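Side-chain contacts in acyl-coenzyme A oxidase acox-1.2 (Caenorhabditis elegans, PDB 5K3J), which catalyses the FAD-dependent first step of peroxisomal beta-oxidation, desaturating the five-carbon side chain of omega-ascaroside CoA thioesters to make pheromones: residues Q494-K497 with A498-F502; E522-R525 with A526-H530. All coordinates share one frame; numbering follows the deposited sequence.

Contact 1: residues Q494-K497 with A498-F502; sequences QAWK and ATEKF
Thr499 gives two hydrogen bonds to one acceptor, the carbonyl oxygen of Ala495 one turn earlier in the helix. Thr499 OG1 lies 2.8 Å from Ala495 O and Thr499 N 3.1 Å from Ala495 O. The two donors arrive from opposite faces of the carbonyl plane. OG1 stands anti to the carbonyl carbon of Thr499 (chi1 -67°), which turns the hydroxyl back along the helix to Ala495. A valine here would probably keep the backbone bond but leave Ala495 O with one donor fewer. The Thr499 side chain also packs on Val447 and Val450 of helix 435-450.

Ala498 N bonds to Gln494 O at 2.7 Å, and Glu500 N to Trp496 O at 2.9 Å. The amide of Gln494 passes near the methyl of Ala498, with Gln494 NE2 3.9 Å from Ala498 CB. That NE2 hydrogen-bonds OE1 of Glu522 in helix 520-543. Glu500 OE1 lies at the edge of the Trp496 ring, 4.1 Å from Trp496 CE3, a loose contact. Lys497 NZ finds its charge partner in Asp584 of the second subunit. This is regular alpha-helical i to i+4 bonding with a threonine hydroxyl folded back onto the i-4 carbonyl, in a helix of the C-terminal acyl-CoA oxidase region.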
# COMPACT_ATOMS: atom_id res chain seq x y z
N GLN A 494 3.31 12.13 -26.70
CA GLN A 494 4.39 11.52 -25.93
C GLN A 494 5.04 10.36 -26.68
O GLN A 494 6.26 10.20 -26.62
CB GLN A 494 3.85 11.02 -24.59
CG GLN A 494 4.89 10.39 -23.68
CD GLN A 494 5.90 11.39 -23.16
OE1 GLN A 494 5.58 12.56 -22.96
NE2 GLN A 494 7.12 10.93 -22.94
N ALA A 495 4.23 9.56 -27.37
CA ALA A 495 4.71 8.41 -28.12
C ALA A 495 5.82 8.80 -29.09
O ALA A 495 6.90 8.20 -29.08
CB ALA A 495 3.56 7.75 -28.88
N TRP A 496 5.55 9.79 -29.93
CA TRP A 496 6.56 10.35 -30.82
C TRP A 496 7.68 11.02 -30.04
O TRP A 496 8.86 10.82 -30.32
CB TRP A 496 5.92 11.36 -31.78
CG TRP A 496 5.21 10.73 -32.93
CD1 TRP A 496 3.90 10.35 -32.97
CD2 TRP A 496 5.75 10.43 -34.21
NE1 TRP A 496 3.60 9.82 -34.20
CE2 TRP A 496 4.72 9.86 -34.98
CE3 TRP A 496 7.02 10.59 -34.79
CZ2 TRP A 496 4.91 9.44 -36.30
CZ3 TRP A 496 7.21 10.17 -36.10
CH2 TRP A 496 6.16 9.61 -36.84
N LYS A 497 7.28 11.81 -29.04
CA LYS A 497 8.21 12.59 -28.23
C LYS A 497 9.26 11.70 -27.57
O LYS A 497 10.43 12.08 -27.46
CB LYS A 497 7.44 13.37 -27.16
CG LYS A 497 8.18 14.57 -26.58
CD LYS A 497 8.85 14.24 -25.26
CE LYS A 497 9.43 15.50 -24.63
NZ LYS A 497 8.38 16.52 -24.33
N ALA A 498 8.85 10.51 -27.13
CA ALA A 498 9.76 9.59 -26.47
C ALA A 498 10.57 8.80 -27.49
O ALA A 498 11.76 8.53 -27.28
CB ALA A 498 9.00 8.65 -25.54
N THR A 499 9.93 8.42 -28.59
CA THR A 499 10.59 7.64 -29.63
C THR A 499 11.75 8.42 -30.25
O THR A 499 12.85 7.88 -30.42
CB THR A 499 9.60 7.22 -30.73
OG1 THR A 499 8.65 6.29 -30.20
CG2 THR A 499 10.34 6.56 -31.90
N GLU A 500 11.51 9.68 -30.57
CA GLU A 500 12.51 10.52 -31.23
C GLU A 500 13.68 10.85 -30.31
O GLU A 500 14.79 11.10 -30.78
CB GLU A 500 11.87 11.80 -31.75
CG GLU A 500 12.63 12.48 -32.87
CD GLU A 500 11.78 12.72 -34.10
OE1 GLU A 500 10.54 12.61 -33.99
OE2 GLU A 500 12.34 13.02 -35.17
N LYS A 501 13.43 10.87 -29.01
CA LYS A 501 14.50 11.08 -28.04
C LYS A 501 15.39 9.85 -28.01
O LYS A 501 16.61 9.96 -28.01
CB LYS A 501 13.94 11.37 -26.65
CG LYS A 501 15.00 11.42 -25.55
CD LYS A 501 14.42 11.92 -24.24
CE LYS A 501 15.42 11.75 -23.09
NZ LYS A 501 14.90 12.31 -21.81
N PHE A 502 14.76 8.68 -27.98
CA PHE A 502 15.50 7.42 -28.07
C PHE A 502 16.24 7.34 -29.40
O PHE A 502 17.39 6.89 -29.45
CB PHE A 502 14.56 6.23 -27.88
CG PHE A 502 15.09 4.93 -28.42
CD1 PHE A 502 16.28 4.39 -27.95
CD2 PHE A 502 14.38 4.24 -29.37
CE1 PHE A 502 16.75 3.19 -28.45
CE2 PHE A 502 14.84 3.04 -29.87
CZ PHE A 502 16.03 2.52 -29.41

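Contact 2: residues E522-R525 with A526-H530; sequences ELTR and ASRLH. With ATP (adenosine-5'-triphosphate), chain D.
Two arginines one helical turn apart, Arg525 and Arg528, lie side by side and point the same way into the phosphates of a bound ATP. Their guanidinium planes are nearly perpendicular, 82° apart, and CG of Arg525 packs 3.6 Å from NH2 of Arg528. The triphosphate gathers both positive groups. Arg528 NH1 hydrogen-bonds the gamma-phosphate oxygen O1G of ATP at 2.8 Å. Arg528 NH2 is 2.8 Å from ATP O1A of the alpha-phosphate. A bend at chi3 (-97°) lays the Arg528 guanidinium between Thr524 O, over the centre of one face, and ATP O3A, near the rim of the other. Thr524 O also accepts the backbone bond from Arg528 N. Arg525 meets the gamma-phosphate edge-on, with Arg525 NH1 3.1 Å from ATP O2G in the guanidinium plane.

Arg525 is also held on its protein side. Arg525 NE makes a salt bridge with Glu522 OE2 at 3.5 Å, and Tyr591 of the second subunit bonds both Glu522 OE2 and Arg525 NH2. Ser527 OG is held by Leu439 O of helix 435-450. Tyr573 and, from the second subunit, Gln402 and His340 also bond the nucleotide. The paired arginines form part of an ATP site shared between the subunits of the dimer.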
# COMPACT_ATOMS: atom_id res chain seq x y z
N GLU A 522 10.59 8.20 -20.13
CA GLU A 522 9.71 8.81 -21.12
C GLU A 522 8.86 7.75 -21.82
O GLU A 522 7.67 7.94 -22.06
CB GLU A 522 10.51 9.59 -22.16
CG GLU A 522 11.11 10.88 -21.63
CD GLU A 522 10.06 11.85 -21.13
OE1 GLU A 522 9.03 12.01 -21.82
OE2 GLU A 522 10.27 12.45 -20.06
N LEU A 523 9.50 6.63 -22.14
CA LEU A 523 8.85 5.52 -22.81
C LEU A 523 7.73 4.90 -21.98
O LEU A 523 6.73 4.43 -22.52
CB LEU A 523 9.88 4.45 -23.16
CG LEU A 523 10.95 4.86 -24.18
CD1 LEU A 523 12.11 3.89 -24.13
CD2 LEU A 523 10.35 4.91 -25.56
N THR A 524 7.91 4.90 -20.66
CA THR A 524 6.88 4.37 -19.77
C THR A 524 5.75 5.37 -19.61
O THR A 524 4.61 4.98 -19.36
CB THR A 524 7.44 4.01 -18.38
OG1 THR A 524 8.04 5.18 -17.80
CG2 THR A 524 8.48 2.91 -18.48
N ARG A 525 6.06 6.65 -19.74
CA ARG A 525 5.03 7.68 -19.71
C ARG A 525 4.14 7.51 -20.94
O ARG A 525 2.93 7.70 -20.88
CB ARG A 525 5.64 9.08 -19.69
CG ARG A 525 6.60 9.32 -18.54
CD ARG A 525 7.19 10.72 -18.62
NE ARG A 525 8.24 10.94 -17.62
CZ ARG A 525 8.01 11.28 -16.36
NH1 ARG A 525 6.76 11.43 -15.92
NH2 ARG A 525 9.02 11.45 -15.53
N ALA A 526 4.77 7.13 -22.05
CA ALA A 526 4.07 6.87 -23.30
C ALA A 526 3.13 5.68 -23.16
O ALA A 526 1.97 5.75 -23.55
CB ALA A 526 5.07 6.63 -24.42
N SER A 527 3.65 4.59 -22.60
CA SER A 527 2.86 3.38 -22.40
C SER A 527 1.61 3.66 -21.57
O SER A 527 0.50 3.33 -21.99
CB SER A 527 3.71 2.30 -21.73
OG SER A 527 4.68 1.78 -22.62
N ARG A 528 1.80 4.27 -20.41
CA ARG A 528 0.69 4.61 -19.52
C ARG A 528 -0.41 5.41 -20.22
O ARG A 528 -1.59 5.11 -20.08
CB ARG A 528 1.19 5.39 -18.30
CG ARG A 528 1.70 4.51 -17.16
CD ARG A 528 2.01 5.32 -15.91
NE ARG A 528 3.42 5.67 -15.81
CZ ARG A 528 3.95 6.82 -16.21
NH1 ARG A 528 3.17 7.75 -16.75
NH2 ARG A 528 5.25 7.04 -16.07
N LEU A 529 -0.01 6.42 -20.97
CA LEU A 529 -0.96 7.24 -21.72
C LEU A 529 -1.76 6.40 -22.72
O LEU A 529 -2.97 6.55 -22.83
CB LEU A 529 -0.23 8.38 -22.44
CG LEU A 529 0.29 9.49 -21.54
CD1 LEU A 529 1.12 10.49 -22.32
CD2 LEU A 529 -0.88 10.19 -20.85
N HIS A 530 -1.07 5.50 -23.42
CA HIS A 530 -1.70 4.67 -24.44
C HIS A 530 -2.80 3.77 -23.87
O HIS A 530 -3.90 3.70 -24.42
CB HIS A 530 -0.65 3.81 -25.15
CG HIS A 530 -1.21 2.90 -26.19
ND1 HIS A 530 -1.18 3.20 -27.54
CD2 HIS A 530 -1.80 1.68 -26.09
CE1 HIS A 530 -1.74 2.21 -28.22
NE2 HIS A 530 -2.13 1.28 -27.37
PG ATP D . 2.95 10.74 -15.29
O1G ATP D . 3.26 10.56 -16.76
O2G ATP D . 3.94 11.61 -14.55
O3G ATP D . 1.50 11.05 -14.99
PB ATP D . 3.20 9.03 -13.09
O1B ATP D . 2.01 8.18 -12.70
O2B ATP D . 3.43 10.35 -12.39
O3B ATP D . 3.17 9.26 -14.68
PA ATP D . 5.97 8.81 -12.93
O1A ATP D . 6.76 8.29 -14.11
O2A ATP D . 5.77 10.30 -12.75
O3A ATP D . 4.52 8.11 -12.95
O5' ATP D . 6.60 8.22 -11.58
C5' ATP D . 5.94 8.41 -10.33
C4' ATP D . 6.10 7.12 -9.55
O4' ATP D . 5.02 6.22 -9.80
C3' ATP D . 7.39 6.42 -9.97
O3' ATP D . 8.21 6.19 -8.83
C2' ATP D . 6.95 5.12 -10.59
O2' ATP D . 7.79 4.03 -10.20
C1' ATP D . 5.52 4.92 -10.09
N9 ATP D . 4.67 4.24 -11.10
C8 ATP D . 4.11 4.83 -12.17
N7 ATP D . 3.38 3.94 -12.89
C5 ATP D . 3.46 2.75 -12.28
C6 ATP D . 2.93 1.39 -12.51
N6 ATP D . 2.14 1.11 -13.58
N1 ATP D . 3.27 0.43 -11.62
C2 ATP D . 4.05 0.69 -10.56
N3 ATP D . 4.57 1.90 -10.28
C4 ATP D . 4.31 2.95 -11.09

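In the fold
The two contacts lie on neighbouring helices, 481-507 for contact 1 and 520-543 for contact 2, with centres about 10 Å apart. Contact 1 comes first along the chain, and helix 512-518 falls between. Both lie in the C-terminal acyl-CoA oxidase region. They meet directly: Gln494 joins the two helices through Glu522, Ala526 and Leu529. This is consistent with Gln494 being a second-shell residue to Arg525, which faces the ATP. Helix 520-543 meets the nucleotide directly, while helix 481-507 packs against helix 520-543. Both helices reach the second subunit, so the pair links the ATP site to the dimer interface.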